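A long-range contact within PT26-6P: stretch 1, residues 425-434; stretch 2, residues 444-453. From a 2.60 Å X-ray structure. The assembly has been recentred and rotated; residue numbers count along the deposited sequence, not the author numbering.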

# COMPACT_ATOMS: atom_id res chain seq x y z
N LYS A 425 17.98 3.24 34.13
CA LYS A 425 17.01 3.24 33.04
C LYS A 425 15.60 2.90 33.55
O LYS A 425 14.61 3.42 33.04
CB LYS A 425 17.44 2.27 31.93
CG LYS A 425 18.54 2.85 31.03
CD LYS A 425 19.33 1.79 30.31
CE LYS A 425 18.67 1.37 29.00
NZ LYS A 425 19.10 2.23 27.88
N ILE A 426 15.52 2.03 34.55
CA ILE A 426 14.25 1.72 35.18
C ILE A 426 13.66 2.94 35.87
O ILE A 426 12.46 3.22 35.74
CB ILE A 426 14.39 0.58 36.18
CG1 ILE A 426 14.55 -0.74 35.43
CG2 ILE A 426 13.18 0.49 37.06
CD1 ILE A 426 14.68 -1.95 36.32
N ASP A 427 14.49 3.67 36.60
CA ASP A 427 14.04 4.90 37.26
C ASP A 427 13.35 5.84 36.29
O ASP A 427 12.41 6.54 36.68
CB ASP A 427 15.20 5.64 37.93
CG ASP A 427 15.71 4.92 39.17
OD1 ASP A 427 14.99 4.03 39.69
OD2 ASP A 427 16.84 5.25 39.63
N GLU A 428 13.80 5.87 35.04
CA GLU A 428 13.25 6.82 34.07
C GLU A 428 12.02 6.27 33.42
O GLU A 428 11.12 7.02 33.04
CB GLU A 428 14.29 7.18 33.03
CG GLU A 428 15.44 7.98 33.62
CD GLU A 428 16.57 8.22 32.63
OE1 GLU A 428 17.75 8.14 33.04
OE2 GLU A 428 16.25 8.47 31.44
N ALA A 429 11.97 4.95 33.29
CA ALA A 429 10.78 4.29 32.81
C ALA A 429 9.67 4.58 33.81
O ALA A 429 8.50 4.74 33.43
CB ALA A 429 11.01 2.79 32.68
N GLU A 430 10.04 4.65 35.09
CA GLU A 430 9.10 4.90 36.18
C GLU A 430 8.54 6.30 36.07
O GLU A 430 7.44 6.57 36.52
CB GLU A 430 9.77 4.73 37.55
CG GLU A 430 10.23 3.32 37.89
CD GLU A 430 9.09 2.40 38.36
OE1 GLU A 430 7.91 2.71 38.10
OE2 GLU A 430 9.39 1.34 38.97
N GLN A 431 9.31 7.21 35.49
CA GLN A 431 8.86 8.58 35.32
C GLN A 431 7.84 8.67 34.20
O GLN A 431 6.89 9.45 34.26
CB GLN A 431 10.03 9.51 35.05
CG GLN A 431 10.74 9.91 36.34
CD GLN A 431 12.08 10.61 36.11
OE1 GLN A 431 12.74 11.04 37.07
NE2 GLN A 431 12.50 10.72 34.84
N LEU A 432 8.06 7.87 33.17
CA LEU A 432 7.12 7.79 32.08
C LEU A 432 5.83 7.17 32.54
O LEU A 432 4.76 7.63 32.17
CB LEU A 432 7.70 6.95 30.95
CG LEU A 432 8.76 7.61 30.09
CD1 LEU A 432 9.18 6.60 29.03
CD2 LEU A 432 8.28 8.91 29.46
N LEU A 433 5.93 6.11 33.34
CA LEU A 433 4.75 5.46 33.87
C LEU A 433 3.94 6.50 34.62
O LEU A 433 2.72 6.47 34.62
CB LEU A 433 5.13 4.34 34.82
CG LEU A 433 3.94 3.50 35.32
CD1 LEU A 433 3.05 3.09 34.17
CD2 LEU A 433 4.44 2.25 36.04
N ALA A 434 4.63 7.42 35.27
CA ALA A 434 3.97 8.40 36.08
C ALA A 434 3.13 9.30 35.19
O ALA A 434 1.92 9.40 35.37
CB ALA A 434 4.98 9.20 36.86
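Stretch 2, residues 444-453: AIEYAQGAID

Residues 444-453 form one continuous helical segment, part of a longer helix that begins before Ala 444 and runs on past Asp 453. Phi lies between -51° and -68° and psi between -30° and -54°, all helical values, and the i to i+4 backbone bonds are regular, from Ala 448 N to Ala 444 O (2.8 Å) through to Asp 453 N to Gln 449 O (2.9 Å). The segment packs against the helix of residues 425-434 in a nearly antiparallel arrangement: the angle between the two N-to-C directions is 165°, the signed crossing angle is -165°, and the axes approach to 8.3 Å. Because the helices run in opposite senses, the C-terminal part of stretch 2 lies beside the N-terminal part of stretch 1. The register is marked by Ile 426 CA and Ile 452 CA, 5.6 Å apart, and by Leu 433 CA and Ala 448 CA, 5.1 Å apart. Together the two stretches bury 429 Å².

Ile 452 has the largest covered area. Its CA-to-CB bond points sideways, but the m, t rotamer brings the end of the side chain nearer to stretch 1, where it fits as a knob among Ile 426, Ala 429, Glu 430 and Leu 433. The tightest apolar approach is to the small side chain of Ala 429, with Ile 452 CG1 3.4 Å from Ala 429 CB. At the tip, Ile 452 CD1 lies 4.0 Å from Leu 433 CD2 and 3.2 Å from Glu 430 OE1; the latter is a close contact between a methyl group and a carboxylate oxygen, made possible because the glutamate side chain, whose CA-to-CB bond points away, folds back with both chi1 and chi2 in m. The CG2 atoms of Ile 452 and Ile 426 meet more loosely, at 4.3 Å.

Leu 433 makes the reciprocal insertion from stretch 1. It too starts sideways and, in the t, p rotamer, turns its end into a hole bounded by Ile 445, Ala 448, Gln 449 and Ile 452. Its CD1 atom is 3.7 Å from Ile 445 O and 4.0 Å from Ile 445 CG2, while its CD2 atom reaches to 3.1 Å from Gln 449 OE1. The amide end of Gln 449 is held within its own helix, where NE2 donates to Asp 453 OD1 at 3.0 Å.

Beside these two knobs, Ala 448 points its CA-to-CB bond toward stretch 1 where the backbones lie close. Its CB atom lies 3.5 Å from Leu 433 N, 3.9 Å from Ala 429 O and 3.9 Å from Leu 432 CB, so the methyl group rests largely on main chain. Ala 429 and Ala 451 also point toward the opposing helix, and their CB atoms are 4.1 Å apart. No hydrogen bond joins the stretches: the interface rests on interlocking aliphatic side chains and on small alanines, whereas Glu 446 and Asp 453 make no contact with stretch 1.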

# COMPACT_ATOMS: atom_id res chain seq x y z
N ALA A 444 0.54 4.51 26.68
CA ALA A 444 1.80 4.90 27.29
C ALA A 444 1.97 4.12 28.59
O ALA A 444 3.02 3.58 28.86
CB ALA A 444 1.82 6.39 27.54
N ILE A 445 0.91 4.05 29.39
CA ILE A 445 0.95 3.24 30.61
C ILE A 445 1.44 1.81 30.34
O ILE A 445 2.36 1.31 31.00
CB ILE A 445 -0.42 3.21 31.30
CG1 ILE A 445 -0.76 4.61 31.83
CG2 ILE A 445 -0.44 2.20 32.44
CD1 ILE A 445 -2.16 4.74 32.35
N GLU A 446 0.82 1.15 29.37
CA GLU A 446 1.22 -0.20 29.07
C GLU A 446 2.66 -0.29 28.58
O GLU A 446 3.38 -1.22 28.93
CB GLU A 446 0.29 -0.79 28.04
CG GLU A 446 -1.13 -0.94 28.55
CD GLU A 446 -1.82 -2.10 27.87
OE1 GLU A 446 -3.08 -2.07 27.77
OE2 GLU A 446 -1.08 -3.02 27.42
N TYR A 447 3.07 0.68 27.78
CA TYR A 447 4.42 0.68 27.23
C TYR A 447 5.44 0.89 28.34
O TYR A 447 6.37 0.09 28.51
CB TYR A 447 4.59 1.75 26.15
CG TYR A 447 3.66 1.56 24.98
CD1 TYR A 447 3.30 2.64 24.18
CD2 TYR A 447 3.09 0.33 24.72
CE1 TYR A 447 2.43 2.47 23.12
CE2 TYR A 447 2.22 0.16 23.66
CZ TYR A 447 1.90 1.24 22.87
OH TYR A 447 1.03 1.08 21.82
N ALA A 448 5.25 1.98 29.09
CA ALA A 448 6.17 2.32 30.16
C ALA A 448 6.31 1.16 31.16
O ALA A 448 7.41 0.84 31.60
CB ALA A 448 5.75 3.62 30.85
N GLN A 449 5.21 0.49 31.48
CA GLN A 449 5.33 -0.67 32.34
C GLN A 449 6.11 -1.78 31.63
O GLN A 449 6.93 -2.47 32.25
CB GLN A 449 3.95 -1.18 32.79
CG GLN A 449 3.99 -2.28 33.86
CD GLN A 449 4.78 -1.86 35.10
OE1 GLN A 449 4.53 -0.80 35.69
NE2 GLN A 449 5.73 -2.69 35.51
N GLY A 450 5.85 -1.94 30.33
CA GLY A 450 6.56 -2.93 29.54
C GLY A 450 8.06 -2.69 29.62
O GLY A 450 8.84 -3.62 29.80
N ALA A 451 8.46 -1.43 29.50
CA ALA A 451 9.86 -1.09 29.59
C ALA A 451 10.39 -1.56 30.94
O ALA A 451 11.42 -2.21 31.02
CB ALA A 451 10.06 0.41 29.44
N ILE A 452 9.66 -1.23 32.00
CA ILE A 452 10.11 -1.57 33.35
C ILE A 452 10.28 -3.08 33.49
O ILE A 452 11.27 -3.53 34.05
CB ILE A 452 9.16 -1.02 34.43
CG1 ILE A 452 9.14 0.51 34.36
CG2 ILE A 452 9.60 -1.48 35.80
CD1 ILE A 452 8.20 1.15 35.36
N ASP A 453 9.34 -3.86 32.96
CA ASP A 453 9.48 -5.31 33.01
C ASP A 453 10.64 -5.86 32.15
O ASP A 453 11.23 -6.90 32.48
CB ASP A 453 8.17 -6.00 32.59
CG ASP A 453 6.97 -5.56 33.42
OD1 ASP A 453 7.13 -5.17 34.60
OD2 ASP A 453 5.85 -5.62 32.89